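Local coordinates for selenium-binding protein (Sulfolobus tokodaii, PDB 2ECE), which is of unestablished function but may bind selenium, and folds as a seven-bladed beta propeller, at residues 94-98 and 110-114; 133-137 and 178-184; 151-155 and 190-195; 373-379 and 431-436; 380-385 and 397-401. All blocks are in the same frame, centred on the assembly; numbering follows the deposited sequence.

Contact 1 (94-98 and 110-114)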
# COMPACT_ATOMS: atom_id res chain seq x y z
N GLU A 94 -22.36 1.41 3.49
CA GLU A 94 -21.82 2.76 3.62
C GLU A 94 -20.35 2.70 4.02
O GLU A 94 -19.91 1.70 4.59
CB GLU A 94 -22.63 3.54 4.67
CG GLU A 94 -22.64 2.90 6.06
CD GLU A 94 -23.55 3.62 7.05
OE1 GLU A 94 -23.83 4.82 6.84
OE2 GLU A 94 -23.97 2.99 8.04
N ARG A 95 -19.59 3.75 3.71
CA ARG A 95 -18.18 3.79 4.09
C ARG A 95 -18.21 4.01 5.59
O ARG A 95 -18.26 5.16 6.06
CB ARG A 95 -17.46 4.95 3.41
CG ARG A 95 -15.95 4.93 3.59
CD ARG A 95 -15.34 6.28 3.25
NE ARG A 95 -15.57 6.70 1.87
CZ ARG A 95 -14.84 6.30 0.83
NH1 ARG A 95 -13.83 5.46 0.99
NH2 ARG A 95 -15.12 6.77 -0.38
N ARG A 96 -18.17 2.92 6.35
CA ARG A 96 -18.26 3.03 7.79
C ARG A 96 -17.19 2.30 8.60
O ARG A 96 -16.72 2.81 9.62
CB ARG A 96 -19.64 2.53 8.22
CG ARG A 96 -19.84 2.44 9.71
CD ARG A 96 -21.29 2.19 10.05
NE ARG A 96 -21.47 2.22 11.49
CZ ARG A 96 -22.64 2.14 12.10
NH1 ARG A 96 -23.76 2.02 11.39
NH2 ARG A 96 -22.70 2.20 13.43
N PHE A 97 -16.80 1.12 8.14
CA PHE A 97 -15.83 0.34 8.88
C PHE A 97 -14.45 0.20 8.27
O PHE A 97 -14.30 0.03 7.06
CB PHE A 97 -16.37 -1.07 9.11
CG PHE A 97 -17.77 -1.11 9.65
CD1 PHE A 97 -18.86 -1.11 8.79
CD2 PHE A 97 -17.99 -1.14 11.02
CE1 PHE A 97 -20.16 -1.15 9.29
CE2 PHE A 97 -19.29 -1.18 11.53
CZ PHE A 97 -20.37 -1.19 10.66
N LEU A 98 -13.43 0.28 9.12
CA LEU A 98 -12.07 0.07 8.67
C LEU A 98 -11.89 -1.44 8.84
O LEU A 98 -12.23 -2.00 9.89
CB LEU A 98 -11.06 0.81 9.56
CG LEU A 98 -11.06 2.34 9.52
CD1 LEU A 98 -10.01 2.87 10.50
CD2 LEU A 98 -10.76 2.82 8.10
N ILE A 110 -12.73 -5.35 12.62
CA ILE A 110 -13.74 -4.55 11.94
C ILE A 110 -13.90 -3.37 12.90
O ILE A 110 -14.40 -3.53 14.02
CB ILE A 110 -15.08 -5.30 11.83
CG1 ILE A 110 -14.87 -6.69 11.21
CG2 ILE A 110 -16.05 -4.49 10.97
CD1 ILE A 110 -14.25 -6.67 9.82
N ILE A 111 -13.45 -2.20 12.46
CA ILE A 111 -13.49 -1.00 13.30
C ILE A 111 -14.48 0.04 12.79
O ILE A 111 -14.33 0.59 11.70
CB ILE A 111 -12.06 -0.40 13.41
CG1 ILE A 111 -11.11 -1.47 13.96
CG2 ILE A 111 -12.06 0.82 14.33
CD1 ILE A 111 -9.66 -1.07 13.98
N ASP A 112 -15.49 0.31 13.61
CA ASP A 112 -16.56 1.25 13.30
C ASP A 112 -16.12 2.71 13.51
O ASP A 112 -15.65 3.07 14.58
CB ASP A 112 -17.77 0.95 14.19
CG ASP A 112 -19.06 1.59 13.69
OD1 ASP A 112 -19.00 2.42 12.77
OD2 ASP A 112 -20.13 1.25 14.24
N THR A 113 -16.29 3.54 12.48
CA THR A 113 -15.91 4.95 12.59
C THR A 113 -17.11 5.86 12.89
O THR A 113 -16.98 7.08 12.90
CB THR A 113 -15.25 5.45 11.30
OG1 THR A 113 -16.15 5.30 10.20
CG2 THR A 113 -13.97 4.67 11.02
N LYS A 114 -18.28 5.25 13.12
CA LYS A 114 -19.48 6.02 13.44
C LYS A 114 -19.97 5.66 14.84
O LYS A 114 -19.77 4.53 15.31
CB LYS A 114 -20.58 5.75 12.41
CG LYS A 114 -20.24 6.25 11.00
CD LYS A 114 -21.40 6.06 10.03
CE LYS A 114 -20.99 6.41 8.59
NZ LYS A 114 -20.53 7.83 8.45
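Arg96, just ahead of the first paired strand residue, shows how a hairpin can be secured toward the end of its pairing. Its extended side chain meets Asp112 side-on, edge to carboxylate, in a two-pronged salt bridge, Arg96 NE to Asp112 OD1 at 2.8 Å and Arg96 NH2 to Asp112 OD2 at 2.9 Å; Glu94 joins the network through a weak, longer link to Arg96 NH1. The Arg96 carbonyl oxygen accepts from both Thr113 N (3.0 Å) and Thr113 OG1 (2.6 Å). Leu98 anchors the regular part. With Ile111 it forms an antiparallel hydrogen-bonded pair, Leu98 N to Ile111 O 2.8 Å and Ile111 N to Leu98 O 2.9 Å, and its side chain lies on the Ile111 face, near Thr113 CG2 and Trp78. Lys114 drapes its aliphatic chain past Arg96, Lys114 CB lying 3.8 Å from Arg96 NE. An Asx turn links Lys114 N to Asp112 OD1 (2.9 Å). Within this propeller blade, then, strands 97-101 and 108-112 are joined by backbone pairing, and at the end of the hairpin the backbone bonds are reinforced by a salt bridge and a threonine hydroxyl.

Contact 2 (133-137 and 178-184)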
# COMPACT_ATOMS: atom_id res chain seq x y z
N LYS A 133 -9.32 -21.38 8.33
CA LYS A 133 -10.25 -22.49 8.12
C LYS A 133 -11.13 -22.29 6.88
O LYS A 133 -11.27 -23.20 6.06
CB LYS A 133 -11.14 -22.67 9.35
CG LYS A 133 -12.24 -23.71 9.16
CD LYS A 133 -13.08 -23.89 10.42
CE LYS A 133 -14.40 -23.16 10.32
NZ LYS A 133 -15.34 -23.55 11.42
N VAL A 134 -11.70 -21.10 6.75
CA VAL A 134 -12.58 -20.79 5.63
C VAL A 134 -11.90 -20.52 4.29
O VAL A 134 -12.34 -21.01 3.26
CB VAL A 134 -13.46 -19.56 5.97
CG1 VAL A 134 -14.41 -19.26 4.82
CG2 VAL A 134 -14.23 -19.81 7.25
N SER A 135 -10.82 -19.74 4.30
CA SER A 135 -10.12 -19.39 3.07
C SER A 135 -8.90 -20.23 2.74
O SER A 135 -8.52 -20.33 1.57
CB SER A 135 -9.69 -17.92 3.11
OG SER A 135 -8.60 -17.76 4.00
N GLY A 136 -8.26 -20.81 3.75
CA GLY A 136 -7.07 -21.60 3.52
C GLY A 136 -5.84 -20.72 3.30
O GLY A 136 -4.80 -21.20 2.85
N TYR A 137 -5.97 -19.43 3.62
CA TYR A 137 -4.88 -18.47 3.47
C TYR A 137 -4.44 -17.87 4.80
O TYR A 137 -5.21 -17.85 5.77
CB TYR A 137 -5.31 -17.30 2.56
CG TYR A 137 -5.53 -17.63 1.11
CD1 TYR A 137 -4.61 -18.40 0.40
CD2 TYR A 137 -6.62 -17.10 0.41
CE1 TYR A 137 -4.77 -18.64 -0.97
CE2 TYR A 137 -6.79 -17.34 -0.96
CZ TYR A 137 -5.86 -18.11 -1.64
OH TYR A 137 -6.00 -18.32 -2.98
N GLY A 178 -14.46 -17.15 1.57
CA GLY A 178 -13.52 -18.15 1.12
C GLY A 178 -12.61 -17.61 0.04
O GLY A 178 -12.53 -16.39 -0.16
N LYS A 179 -11.92 -18.50 -0.66
CA LYS A 179 -11.01 -18.12 -1.74
C LYS A 179 -11.76 -17.49 -2.90
O LYS A 179 -12.87 -17.90 -3.24
CB LYS A 179 -10.26 -19.34 -2.28
CG LYS A 179 -9.12 -19.86 -1.43
CD LYS A 179 -8.27 -20.83 -2.24
CE LYS A 179 -7.16 -21.45 -1.41
NZ LYS A 179 -7.76 -22.19 -0.26
N TRP A 180 -11.15 -16.48 -3.51
CA TRP A 180 -11.76 -15.83 -4.66
C TRP A 180 -11.47 -16.60 -5.94
O TRP A 180 -12.30 -16.66 -6.85
CB TRP A 180 -11.22 -14.41 -4.81
CG TRP A 180 -11.60 -13.77 -6.11
CD1 TRP A 180 -12.82 -13.28 -6.46
CD2 TRP A 180 -10.75 -13.57 -7.24
NE1 TRP A 180 -12.79 -12.78 -7.74
CE2 TRP A 180 -11.53 -12.95 -8.24
CE3 TRP A 180 -9.40 -13.86 -7.51
CZ2 TRP A 180 -11.00 -12.61 -9.50
CZ3 TRP A 180 -8.88 -13.52 -8.76
CH2 TRP A 180 -9.68 -12.90 -9.73
N GLU A 181 -10.28 -17.20 -6.01
CA GLU A 181 -9.85 -17.94 -7.19
C GLU A 181 -10.62 -19.22 -7.49
O GLU A 181 -10.83 -20.05 -6.61
CB GLU A 181 -8.36 -18.32 -7.09
CG GLU A 181 -7.39 -17.16 -6.88
CD GLU A 181 -7.32 -16.71 -5.43
OE1 GLU A 181 -7.93 -17.38 -4.57
OE2 GLU A 181 -6.66 -15.69 -5.16
N ILE A 182 -11.03 -19.36 -8.74
CA ILE A 182 -11.73 -20.56 -9.20
C ILE A 182 -10.71 -21.34 -10.04
O ILE A 182 -10.63 -22.57 -9.95
CB ILE A 182 -12.98 -20.21 -10.05
CG1 ILE A 182 -14.12 -19.74 -9.13
CG2 ILE A 182 -13.45 -21.44 -10.84
CD1 ILE A 182 -14.60 -20.82 -8.16
N ASP A 183 -9.93 -20.61 -10.83
CA ASP A 183 -8.90 -21.21 -11.69
C ASP A 183 -7.69 -20.28 -11.69
O ASP A 183 -7.66 -19.30 -12.43
CB ASP A 183 -9.43 -21.35 -13.13
CG ASP A 183 -8.40 -21.98 -14.06
OD1 ASP A 183 -7.22 -22.08 -13.69
OD2 ASP A 183 -8.79 -22.38 -15.18
N ARG A 184 -6.69 -20.61 -10.88
CA ARG A 184 -5.49 -19.76 -10.75
C ARG A 184 -4.36 -20.03 -11.74
O ARG A 184 -3.32 -19.39 -11.66
CB ARG A 184 -4.93 -19.87 -9.33
CG ARG A 184 -4.26 -21.20 -9.00
CD ARG A 184 -4.30 -21.45 -7.50
NE ARG A 184 -4.01 -20.22 -6.79
CZ ARG A 184 -4.51 -19.88 -5.61
NH1 ARG A 184 -5.35 -20.68 -4.96
NH2 ARG A 184 -4.19 -18.70 -5.09
O HOH W 1 -5.17 -22.82 0.66
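Hydrogen bonds dominate this contact, and most converge on two side-chain ends. Tyr137 OH donates to Glu181 OE1 at 2.7 Å and accepts from Arg184 NH2 at 2.8 Å, with a weak third bond from Arg184 NH1 at 3.1 Å, so one phenol sits between a carboxylate and a guanidinium, donating to one and accepting from the other. The other carboxylate oxygen, Glu181 OE2, takes the backbone NH of Ile166. Lys179 NZ donates to Ser135 O at 2.7 Å and also to a water, 2.8 Å away, that passes a hydrogen bond on to Gly136 O at 2.7 Å. The helix 128-135 is thus tied at its C-terminal end to strand 176-179, the fourth, outer-edge strand of the blade whose first long strand, 140-145, soon follows that helix. At the helix end Gly136 leaves the helical angles with positive phi, and Ser135 OG, bonded also to Val131 O, accepts from Tyr137 N in an ST turn. Electrostatics add a cation-pi contact: Lys179 NZ lies 4.8 Å from the centroid of the Tyr137 ring, over its face. Close backbone packing completes the join, with Ser135 CA 4.1 Å from Gly178 CA; an ideal CB on Gly178 would jam against the preceding carbonyl oxygen.

Contact 3 (151-155 and 190-195)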
# COMPACT_ATOMS: atom_id res chain seq x y z
N TYR A 151 -12.49 -7.63 -0.52
CA TYR A 151 -11.42 -8.52 -0.96
C TYR A 151 -10.13 -8.26 -0.20
O TYR A 151 -9.74 -7.10 0.01
CB TYR A 151 -11.15 -8.32 -2.46
CG TYR A 151 -12.29 -8.69 -3.38
CD1 TYR A 151 -13.52 -8.03 -3.31
CD2 TYR A 151 -12.13 -9.68 -4.35
CE1 TYR A 151 -14.56 -8.35 -4.19
CE2 TYR A 151 -13.15 -10.01 -5.23
CZ TYR A 151 -14.36 -9.34 -5.15
OH TYR A 151 -15.38 -9.66 -6.03
N ILE A 152 -9.45 -9.33 0.20
CA ILE A 152 -8.21 -9.22 0.96
C ILE A 152 -7.18 -10.20 0.43
O ILE A 152 -7.46 -11.39 0.31
CB ILE A 152 -8.44 -9.52 2.46
CG1 ILE A 152 -9.57 -8.64 3.00
CG2 ILE A 152 -7.15 -9.29 3.24
CD1 ILE A 152 -9.96 -8.94 4.43
N SER A 153 -5.98 -9.72 0.12
CA SER A 153 -4.94 -10.61 -0.38
C SER A 153 -4.20 -11.25 0.78
O SER A 153 -4.19 -10.73 1.90
CB SER A 153 -3.97 -9.84 -1.27
OG SER A 153 -3.26 -8.86 -0.52
N ALA A 154 -3.58 -12.40 0.52
CA ALA A 154 -2.83 -13.13 1.54
C ALA A 154 -1.55 -13.69 0.93
O ALA A 154 -1.55 -14.17 -0.20
CB ALA A 154 -3.70 -14.26 2.13
N LEU A 155 -0.46 -13.62 1.69
CA LEU A 155 0.85 -14.08 1.22
C LEU A 155 1.02 -15.59 1.02
O LEU A 155 1.81 -16.01 0.18
CB LEU A 155 1.94 -13.58 2.18
CG LEU A 155 2.69 -12.27 1.89
CD1 LEU A 155 1.83 -11.28 1.14
CD2 LEU A 155 3.20 -11.71 3.20
N ALA A 190 1.89 -14.10 -4.27
CA ALA A 190 0.92 -13.02 -4.20
C ALA A 190 1.51 -11.86 -3.40
O ALA A 190 2.62 -11.96 -2.87
CB ALA A 190 -0.37 -13.50 -3.51
N TYR A 191 0.77 -10.75 -3.37
CA TYR A 191 1.16 -9.58 -2.56
C TYR A 191 0.06 -8.53 -2.59
O TYR A 191 -0.72 -8.41 -1.64
CB TYR A 191 2.43 -8.95 -3.12
CG TYR A 191 2.90 -7.76 -2.30
CD1 TYR A 191 2.69 -6.44 -2.72
CD2 TYR A 191 3.50 -7.96 -1.06
CE1 TYR A 191 3.06 -5.35 -1.91
CE2 TYR A 191 3.87 -6.90 -0.25
CZ TYR A 191 3.65 -5.60 -0.67
OH TYR A 191 4.03 -4.56 0.15
N ASP A 192 -0.13 -7.92 -3.75
CA ASP A 192 -1.13 -6.86 -3.88
C ASP A 192 -2.07 -7.21 -5.02
O ASP A 192 -1.86 -8.19 -5.74
CB ASP A 192 -0.46 -5.49 -4.14
CG ASP A 192 -1.45 -4.34 -4.11
OD1 ASP A 192 -2.35 -4.34 -3.24
OD2 ASP A 192 -1.33 -3.42 -4.96
N PHE A 193 -3.12 -6.43 -5.18
CA PHE A 193 -4.08 -6.65 -6.25
C PHE A 193 -4.99 -5.44 -6.35
O PHE A 193 -5.11 -4.67 -5.41
CB PHE A 193 -4.97 -7.87 -5.96
CG PHE A 193 -6.07 -7.61 -4.94
CD1 PHE A 193 -5.79 -7.64 -3.57
CD2 PHE A 193 -7.37 -7.32 -5.35
CE1 PHE A 193 -6.80 -7.38 -2.63
CE2 PHE A 193 -8.38 -7.06 -4.42
CZ PHE A 193 -8.10 -7.09 -3.05
N TRP A 194 -5.60 -5.28 -7.52
CA TRP A 194 -6.58 -4.24 -7.72
C TRP A 194 -7.36 -4.58 -8.98
O TRP A 194 -7.27 -5.70 -9.47
CB TRP A 194 -5.99 -2.82 -7.78
CG TRP A 194 -6.98 -1.85 -7.19
CD1 TRP A 194 -8.31 -2.10 -6.97
CD2 TRP A 194 -6.75 -0.51 -6.73
NE1 TRP A 194 -8.92 -1.00 -6.40
CE2 TRP A 194 -7.99 -0.01 -6.24
CE3 TRP A 194 -5.62 0.33 -6.67
CZ2 TRP A 194 -8.13 1.28 -5.71
CZ3 TRP A 194 -5.77 1.62 -6.14
CH2 TRP A 194 -7.01 2.08 -5.67
N TRP A 195 -8.11 -3.63 -9.51
CA TRP A 195 -8.92 -3.96 -10.66
C TRP A 195 -9.39 -2.76 -11.47
O TRP A 195 -9.16 -1.60 -11.11
CB TRP A 195 -10.16 -4.73 -10.15
CG TRP A 195 -10.84 -4.05 -8.94
CD1 TRP A 195 -11.13 -2.72 -8.80
CD2 TRP A 195 -11.29 -4.68 -7.71
NE1 TRP A 195 -11.73 -2.48 -7.58
CE2 TRP A 195 -11.84 -3.66 -6.90
CE3 TRP A 195 -11.29 -6.00 -7.23
CZ2 TRP A 195 -12.38 -3.92 -5.62
CZ3 TRP A 195 -11.83 -6.25 -5.96
CH2 TRP A 195 -12.37 -5.21 -5.17
O HOH W 2 3.30 -14.94 -1.80
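Strand 151-154 and strand 193-195 run roughly antiparallel, their directions 146° apart, but their axes come no closer than 8.6 Å, too far for backbone pairing. Side chains must therefore fill the gap. Only towards Leu155 and Ala190, where the CA atoms are 5.5 Å apart, do the chains draw together; there a water accepts from Ala190 N at 3.0 Å and lies 2.7 Å from Leu155 O, bridging the two, and Ala190 CB rests 3.6 Å from Ala154 O. Neighbouring propeller blades pack face to face through side chains, and here strand 150-154 of one blade faces strand 193-196 of the next across a largely apolar layer. Tyr151, Ser153, Phe193 and Trp195 all direct their CA-to-CB bonds into the gap. Trp195 presents its edge to the face of Tyr151 in a T-shaped pair, ring centroids 4.8 Å apart and planes at 82°, while Trp180 meets Tyr151 in a second edge-to-face pair. The Phe193 ring fits between the two strands, its CZ 3.3 Å from Tyr151 CB and its CD1 3.7 Å from Ser153 CB. Polar matching is confined to a few atoms: Ser153 OG donates to Tyr191 O at 2.8 Å and also takes part in a hydrogen bond with Thr142 N. Leu155 CD1 lies 4.3 Å from Tyr191 CD2, and Tyr191 in turn reaches Leu254 of strand 250-258.

Contact 4 (373-379 and 431-436)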
# COMPACT_ATOMS: atom_id res chain seq x y z
N HIS A 373 14.29 16.21 9.03
CA HIS A 373 13.14 17.02 8.65
C HIS A 373 13.51 18.50 8.73
O HIS A 373 14.26 18.91 9.62
CB HIS A 373 11.97 16.71 9.59
CG HIS A 373 10.64 17.20 9.10
ND1 HIS A 373 10.19 18.48 9.34
CD2 HIS A 373 9.67 16.59 8.38
CE1 HIS A 373 8.99 18.63 8.80
NE2 HIS A 373 8.65 17.49 8.21
N PRO A 374 13.00 19.32 7.80
CA PRO A 374 13.30 20.76 7.80
C PRO A 374 12.98 21.46 9.12
O PRO A 374 13.58 22.49 9.44
CB PRO A 374 12.47 21.30 6.63
CG PRO A 374 11.41 20.25 6.43
CD PRO A 374 12.17 18.97 6.64
N ALA A 375 12.05 20.89 9.89
CA ALA A 375 11.68 21.47 11.18
C ALA A 375 12.69 21.09 12.27
O ALA A 375 12.68 21.65 13.36
CB ALA A 375 10.29 20.99 11.57
N GLY A 376 13.56 20.13 11.96
CA GLY A 376 14.57 19.71 12.91
C GLY A 376 14.51 18.25 13.35
O GLY A 376 15.51 17.70 13.81
N HIS A 377 13.34 17.62 13.21
CA HIS A 377 13.16 16.23 13.63
C HIS A 377 14.12 15.24 12.98
O HIS A 377 14.34 15.27 11.77
CB HIS A 377 11.73 15.77 13.34
CG HIS A 377 10.68 16.72 13.83
ND1 HIS A 377 9.96 17.54 12.99
CD2 HIS A 377 10.22 16.97 15.08
CE1 HIS A 377 9.11 18.26 13.70
NE2 HIS A 377 9.25 17.93 14.97
N LYS A 378 14.68 14.34 13.79
CA LYS A 378 15.57 13.31 13.29
C LYS A 378 14.66 12.24 12.68
O LYS A 378 13.74 11.75 13.34
CB LYS A 378 16.41 12.72 14.42
CG LYS A 378 17.38 13.70 15.05
CD LYS A 378 18.43 14.17 14.05
CE LYS A 378 19.30 15.29 14.62
NZ LYS A 378 20.35 15.71 13.65
N LEU A 379 14.92 11.89 11.43
CA LEU A 379 14.09 10.90 10.74
C LEU A 379 14.78 9.56 10.54
O LEU A 379 15.72 9.45 9.75
CB LEU A 379 13.67 11.44 9.37
CG LEU A 379 13.00 12.82 9.31
CD1 LEU A 379 12.73 13.18 7.85
CD2 LEU A 379 11.71 12.81 10.13
N ILE A 431 8.24 19.76 1.28
CA ILE A 431 7.96 19.16 2.58
C ILE A 431 7.25 20.21 3.42
O ILE A 431 7.72 21.33 3.54
CB ILE A 431 9.26 18.77 3.33
CG1 ILE A 431 10.08 17.78 2.51
CG2 ILE A 431 8.92 18.17 4.68
CD1 ILE A 431 11.49 17.58 3.03
N ASP A 432 6.11 19.86 4.00
CA ASP A 432 5.42 20.82 4.84
C ASP A 432 6.25 20.90 6.11
O ASP A 432 6.49 19.88 6.76
CB ASP A 432 4.01 20.35 5.18
CG ASP A 432 3.18 21.44 5.82
OD1 ASP A 432 2.63 22.28 5.08
OD2 ASP A 432 3.07 21.47 7.07
N LYS A 433 6.69 22.10 6.47
CA LYS A 433 7.51 22.30 7.65
C LYS A 433 6.74 22.15 8.96
O LYS A 433 7.22 21.54 9.92
CB LYS A 433 8.16 23.69 7.60
CG LYS A 433 9.08 23.99 8.78
CD LYS A 433 9.30 25.49 8.93
CE LYS A 433 10.18 25.82 10.13
NZ LYS A 433 9.61 25.30 11.41
N GLU A 434 5.52 22.69 8.99
CA GLU A 434 4.69 22.66 10.19
C GLU A 434 4.14 21.30 10.63
O GLU A 434 4.14 20.99 11.82
CB GLU A 434 3.53 23.65 10.03
CG GLU A 434 3.91 24.96 9.35
CD GLU A 434 3.89 24.86 7.83
OE1 GLU A 434 2.78 24.78 7.25
OE2 GLU A 434 4.98 24.85 7.22
N PHE A 435 3.67 20.51 9.68
CA PHE A 435 3.08 19.20 10.00
C PHE A 435 4.09 18.10 10.32
O PHE A 435 5.08 17.92 9.62
CB PHE A 435 2.18 18.74 8.84
CG PHE A 435 1.40 17.49 9.14
CD1 PHE A 435 1.98 16.23 8.98
CD2 PHE A 435 0.11 17.57 9.64
CE1 PHE A 435 1.26 15.06 9.30
CE2 PHE A 435 -0.62 16.42 9.97
CZ PHE A 435 -0.04 15.16 9.80
N PHE A 436 3.81 17.36 11.40
CA PHE A 436 4.67 16.24 11.79
C PHE A 436 4.08 15.43 12.92
O PHE A 436 3.59 15.97 13.91
CB PHE A 436 6.06 16.73 12.22
CG PHE A 436 7.08 15.62 12.33
CD1 PHE A 436 7.44 15.10 13.57
CD2 PHE A 436 7.64 15.08 11.19
CE1 PHE A 436 8.35 14.05 13.66
CE2 PHE A 436 8.56 14.04 11.27
CZ PHE A 436 8.91 13.52 12.50
O HOH W 3 5.83 17.24 7.42
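Ile431 opens the second segment by pressing its CG2 against two neighbours at once, Pro374 CG at 3.7 Å and His373 NE2 at 3.6 Å. Asp432 turns its side chain away, and its OD2 accepts from Phe435 N at 2.8 Å, an Asx motif that bridges the corner at Lys433 and Glu434. The Asp432 carbonyl oxygen faces the other way, 2.8 Å from a water that also lies 2.9 Å from His373 NE2 and only 2.4 Å from Phe435 O; the imidazole is thus joined to the corner through solvent. The Lys433 carbonyl oxygen packs against Ala375 CB at 3.5 Å, close to the type I turn from His373 to Gly376, within which Ala375 N donates to His373 ND1 at 3.1 Å. Phe435 packs away from the loop, on Val50 and Ser58. Phe436, the last residue of the segment, is the hub of an aromatic cluster: His377 lies on it in an offset stack, centroids 3.9 Å apart and planes at 5°, while the edge of the Phe436 ring points to the face of His373, with centroids 5.1 Å apart. Leu379 CD2 completes the contact, 3.6 Å from Phe436 CE2. What results is a connecting loop between two propeller blades, leading from strand 357-363 to strand 386-388, folded over the fourth, outer-edge strand 429-438 of the blade it is about to enter.

Contact 5 (380-385 and 397-401)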
# COMPACT_ATOMS: atom_id res chain seq x y z
N THR A 380 14.31 8.53 11.25
CA THR A 380 14.88 7.20 11.09
C THR A 380 14.18 6.56 9.89
O THR A 380 13.10 7.01 9.48
CB THR A 380 14.64 6.32 12.34
OG1 THR A 380 13.24 6.24 12.61
CG2 THR A 380 15.36 6.90 13.54
N GLY A 381 14.78 5.53 9.32
CA GLY A 381 14.18 4.88 8.17
C GLY A 381 14.16 5.80 6.96
O GLY A 381 15.08 6.60 6.77
N ALA A 382 13.11 5.68 6.15
CA ALA A 382 12.98 6.49 4.94
C ALA A 382 11.52 6.43 4.47
O ALA A 382 10.71 5.73 5.07
CB ALA A 382 13.90 5.95 3.86
N PRO A 383 11.18 7.19 3.41
CA PRO A 383 9.79 7.15 2.93
C PRO A 383 9.43 5.74 2.49
O PRO A 383 10.24 5.04 1.89
CB PRO A 383 9.81 8.12 1.75
CG PRO A 383 10.89 9.09 2.12
CD PRO A 383 11.97 8.17 2.65
N GLN A 384 8.25 5.27 2.90
CA GLN A 384 7.78 3.96 2.49
C GLN A 384 6.37 4.12 1.91
O GLN A 384 6.20 4.39 0.72
CB GLN A 384 7.81 3.02 3.69
CG GLN A 384 7.96 1.55 3.35
CD GLN A 384 6.76 1.00 2.60
OE1 GLN A 384 6.67 1.12 1.38
NE2 GLN A 384 5.83 0.40 3.33
N MET A 385 5.36 3.99 2.76
CA MET A 385 3.98 4.14 2.29
C MET A 385 3.66 5.60 2.03
O MET A 385 4.14 6.49 2.73
CB MET A 385 2.98 3.58 3.30
CG MET A 385 2.85 2.07 3.29
SD MET A 385 2.74 1.35 1.64
CE MET A 385 1.07 1.82 1.14
N VAL A 397 3.27 10.73 4.24
CA VAL A 397 4.35 9.75 4.17
C VAL A 397 4.70 9.09 5.50
O VAL A 397 4.86 9.79 6.51
CB VAL A 397 5.64 10.42 3.64
CG1 VAL A 397 6.68 9.37 3.30
CG2 VAL A 397 5.32 11.31 2.44
N THR A 398 4.80 7.76 5.52
CA THR A 398 5.20 7.04 6.74
C THR A 398 6.49 6.28 6.39
O THR A 398 6.88 6.24 5.22
CB THR A 398 4.11 6.09 7.27
OG1 THR A 398 3.75 5.13 6.26
CG2 THR A 398 2.89 6.90 7.71
N ASN A 399 7.12 5.63 7.36
CA ASN A 399 8.44 5.03 7.09
C ASN A 399 8.77 3.57 7.35
O ASN A 399 9.93 3.17 7.16
CB ASN A 399 9.48 5.88 7.82
CG ASN A 399 9.27 5.86 9.33
OD1 ASN A 399 8.14 5.81 9.81
ND2 ASN A 399 10.37 5.91 10.08
N SER A 400 7.81 2.76 7.78
CA SER A 400 8.08 1.36 8.05
C SER A 400 7.64 0.45 6.90
O SER A 400 6.60 0.68 6.29
CB SER A 400 7.39 0.95 9.34
OG SER A 400 7.53 -0.44 9.56
N LEU A 401 8.43 -0.59 6.63
CA LEU A 401 8.13 -1.53 5.57
C LEU A 401 7.60 -2.85 6.14
O LEU A 401 6.50 -3.29 5.80
CB LEU A 401 9.39 -1.82 4.73
CG LEU A 401 9.26 -2.85 3.60
CD1 LEU A 401 8.26 -2.35 2.56
CD2 LEU A 401 10.62 -3.10 2.95
O HOH W 4 5.14 2.81 5.47
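Gln384 lays its side chain over the backbone beyond strand 397-398: its CB sits 3.8 Å from Asn399 C, its CD touches Leu401 CD1 at 3.7 Å, and its NE2 donates to Ser400 O at 3.1 Å. The other end of the amide, Gln384 OE1, is taken by Thr324 OG1, so the buried side chain spans between this blade and the loop carrying Thr324. Backbone bonds lie alongside: Gln384 N donates to Thr398 O at 2.9 Å and Thr398 N to Met385 O at 3.1 Å. They lie just beyond the antiparallel pairing of strands 386-388 and 394-398, the first two strands of a propeller blade, where the chains begin to diverge. At the start of segment 380-385 the side chain of Asn399 holds the backbone: its ND2 donates to Thr380 O at 3.0 Å and also bonds Lys415 O, while its OD1 accepts from Trp417 N. Gly381 passes close by with positive phi, and an ideal CB there would sit tightly against Asn399 ND2. Apolar contact is modest, Pro383 CB meeting Val397 CG1 at 3.7 Å. A water accepts from Met385 N at 3.0 Å and donates to Thr398 OG1 at 2.8 Å and Ser400 O at 2.7 Å; Thr398 OG1 also bonds His445 O, on the C-terminal strand 443-449 that joins the N-terminal strands in closing the propeller ring.

From the N terminus, contact 1 comes first and closes a short hairpin loop of eleven residues within one blade. Contacts 2 and 3 follow in the next part of the chain and cross: 133-137, 151-155, 178-184 and 190-195 alternate between them. Contact 2 joins the helix entering a blade to that blade's outer edge, contact 3 joins the blade to its successor, and the two touch through Tyr137 with Ala154 and Trp180 with Tyr151. On the opposite side of the chain's centre, contact 4 closes a long loop within which contact 5 falls entirely; their first segments adjoin, and together they tie one interblade connection to the outer and inner parts of the same blade.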